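Polyhedrin (Antheraea mylitta cypovirus 4, PDB 5A8S) forms the crystalline matrix of polyhedra, the occlusion bodies in which cypovirus particles are embedded. Local coordinates at residues A[131-136]-A[170-175]. Residues are numbered along the deposited sequence; the frame is centred on the assembly and turned at random.
Sequences VEATNM and VYVPLD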
loop_
_atom_site.group_PDB
_atom_site.type_symbol
_atom_site.label_atom_id
_atom_site.label_comp_id
_atom_site.label_asym_id
_atom_site.label_seq_id
_atom_site.Cartn_x
_atom_site.Cartn_y
_atom_site.Cartn_z
ATOM N N VAL A 131 2.442 5.202 -18.448
ATOM C CA VAL A 131 2.309 6.332 -17.549
ATOM C C VAL A 131 1.064 7.101 -17.968
ATOM O O VAL A 131 0.725 7.133 -19.149
ATOM C CB VAL A 131 3.526 7.284 -17.640
ATOM C CG1 VAL A 131 3.375 8.458 -16.667
ATOM C CG2 VAL A 131 4.819 6.527 -17.373
ATOM N N GLU A 132 0.389 7.705 -16.998
ATOM C CA GLU A 132 -0.697 8.643 -17.285
ATOM C C GLU A 132 -0.667 9.807 -16.337
ATOM O O GLU A 132 -0.479 9.631 -15.135
ATOM C CB GLU A 132 -2.056 7.979 -17.105
ATOM C CG GLU A 132 -2.443 7.090 -18.212
ATOM C CD GLU A 132 -3.887 6.665 -18.115
ATOM O OE1 GLU A 132 -4.431 6.539 -16.992
ATOM O OE2 GLU A 132 -4.469 6.454 -19.179
ATOM N N ALA A 133 -0.858 11.001 -16.877
ATOM C CA ALA A 133 -1.193 12.145 -16.053
ATOM C C ALA A 133 -2.714 12.163 -15.911
ATOM O O ALA A 133 -3.419 12.622 -16.797
ATOM C CB ALA A 133 -0.688 13.421 -16.695
ATOM N N THR A 134 -3.224 11.632 -14.808
ATOM C CA THR A 134 -4.664 11.556 -14.614
ATOM C C THR A 134 -5.170 12.841 -13.966
ATOM O O THR A 134 -4.378 13.730 -13.668
ATOM C CB THR A 134 -5.044 10.307 -13.788
ATOM O OG1 THR A 134 -4.035 10.038 -12.805
ATOM C CG2 THR A 134 -5.139 9.087 -14.703
ATOM N N ASN A 135 -6.480 12.964 -13.774
ATOM C CA ASN A 135 -7.007 14.136 -13.080
ATOM C C ASN A 135 -6.834 13.963 -11.564
ATOM O O ASN A 135 -6.126 13.061 -11.125
ATOM C CB ASN A 135 -8.460 14.431 -13.494
ATOM C CG ASN A 135 -9.442 13.372 -13.028
ATOM O OD1 ASN A 135 -9.133 12.544 -12.171
ATOM N ND2 ASN A 135 -10.647 13.408 -13.585
ATOM N N MET A 136 -7.442 14.830 -10.760
ATOM C CA MET A 136 -7.190 14.795 -9.321
ATOM C C MET A 136 -7.562 13.449 -8.698
ATOM O O MET A 136 -6.944 13.018 -7.723
ATOM C CB MET A 136 -7.948 15.916 -8.613
ATOM C CG MET A 136 -7.452 17.316 -8.963
ATOM S SD MET A 136 -5.795 17.673 -8.346
ATOM C CE MET A 136 -6.087 17.698 -6.573
ATOM N N VAL A 170 10.893 8.913 -19.961
ATOM C CA VAL A 170 9.951 9.804 -20.616
ATOM C C VAL A 170 9.753 11.048 -19.767
ATOM O O VAL A 170 9.773 10.971 -18.538
ATOM C CB VAL A 170 8.578 9.122 -20.834
ATOM C CG1 VAL A 170 7.969 8.642 -19.505
ATOM C CG2 VAL A 170 7.627 10.066 -21.558
ATOM N N TYR A 171 9.578 12.196 -20.419
ATOM C CA TYR A 171 9.191 13.411 -19.710
ATOM C C TYR A 171 7.695 13.635 -19.900
ATOM O O TYR A 171 7.188 13.563 -21.020
ATOM C CB TYR A 171 9.977 14.633 -20.189
ATOM C CG TYR A 171 9.643 15.882 -19.406
ATOM C CD1 TYR A 171 10.103 16.049 -18.107
ATOM C CD2 TYR A 171 8.842 16.880 -19.952
ATOM C CE1 TYR A 171 9.797 17.189 -17.377
ATOM C CE2 TYR A 171 8.520 18.030 -19.221
ATOM C CZ TYR A 171 9.001 18.170 -17.932
ATOM O OH TYR A 171 8.705 19.297 -17.191
ATOM N N VAL A 172 7.002 13.898 -18.795
ATOM C CA VAL A 172 5.554 14.079 -18.801
ATOM C C VAL A 172 5.209 15.428 -18.177
ATOM O O VAL A 172 5.334 15.613 -16.964
ATOM C CB VAL A 172 4.850 12.957 -18.017
ATOM C CG1 VAL A 172 3.331 13.178 -17.995
ATOM C CG2 VAL A 172 5.189 11.598 -18.625
ATOM N N PRO A 173 4.811 16.397 -19.011
ATOM C CA PRO A 173 4.371 17.685 -18.459
ATOM C C PRO A 173 3.084 17.541 -17.653
ATOM O O PRO A 173 2.226 16.727 -17.994
ATOM C CB PRO A 173 4.121 18.545 -19.703
ATOM C CG PRO A 173 4.878 17.877 -20.804
ATOM C CD PRO A 173 4.868 16.411 -20.483
ATOM N N LEU A 174 2.953 18.327 -16.592
ATOM C CA LEU A 174 1.762 18.278 -15.743
ATOM C C LEU A 174 1.171 19.666 -15.608
ATOM O O LEU A 174 1.908 20.638 -15.555
ATOM C CB LEU A 174 2.116 17.779 -14.338
ATOM C CG LEU A 174 2.714 16.377 -14.248
ATOM C CD1 LEU A 174 3.185 16.126 -12.829
ATOM C CD2 LEU A 174 1.706 15.333 -14.685
ATOM N N ASP A 175 -0.150 19.764 -15.552
ATOM C CA ASP A 175 -0.757 21.004 -15.073
ATOM C C ASP A 175 -1.235 20.742 -13.647
ATOM O O ASP A 175 -1.138 19.614 -13.154
ATOM C CB ASP A 175 -1.834 21.568 -16.027
ATOM C CG ASP A 175 -3.209 20.917 -15.872
ATOM O OD1 ASP A 175 -3.473 20.242 -14.859
ATOM O OD2 ASP A 175 -4.053 21.126 -16.777
#
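The CB methyl of A133 sits against V172, on strand 170-173, and L174, just beyond its end: it lies 3.7 Å from CD2 of L174 and 4.2 Å from CG1 of V172. Two residues earlier on the same face of the strand, the side chains of V131 and V172 point past one another in antiparallel fashion, CG1 of V131 meeting CG2 of V172 at 4.1 Å, while the second V131 branch, CG2, approaches CG1 of V170 at 4.4 Å. With CG1 anti to the backbone N (chi1 -179°), the V131 branches diverge, CG1 toward V172 and CG2 more loosely toward V170. V172 divides its branches likewise, CG2 to V131 and CG1 to A133. The two strands run almost parallel, at 9°, with axes 8.3 Å apart at closest, and no hydrogen bond joins them. They belong to different sheets: V170 and V172 pair with V118 and V116 on strand 115-121, E132 and T134 with K181 and T179 on strand 179-185. F120 also packs on V131, and V180 on L174. E132 points away from the contact, its OE1 in a salt bridge with NZ of K181 and its OE2 hydrogen-bonded to N of G151. Between these two strands the contact is wholly aliphatic and probably rests on close packing and burial of methyl groups, more complete at the valines than at the partly exposed A133 and L174.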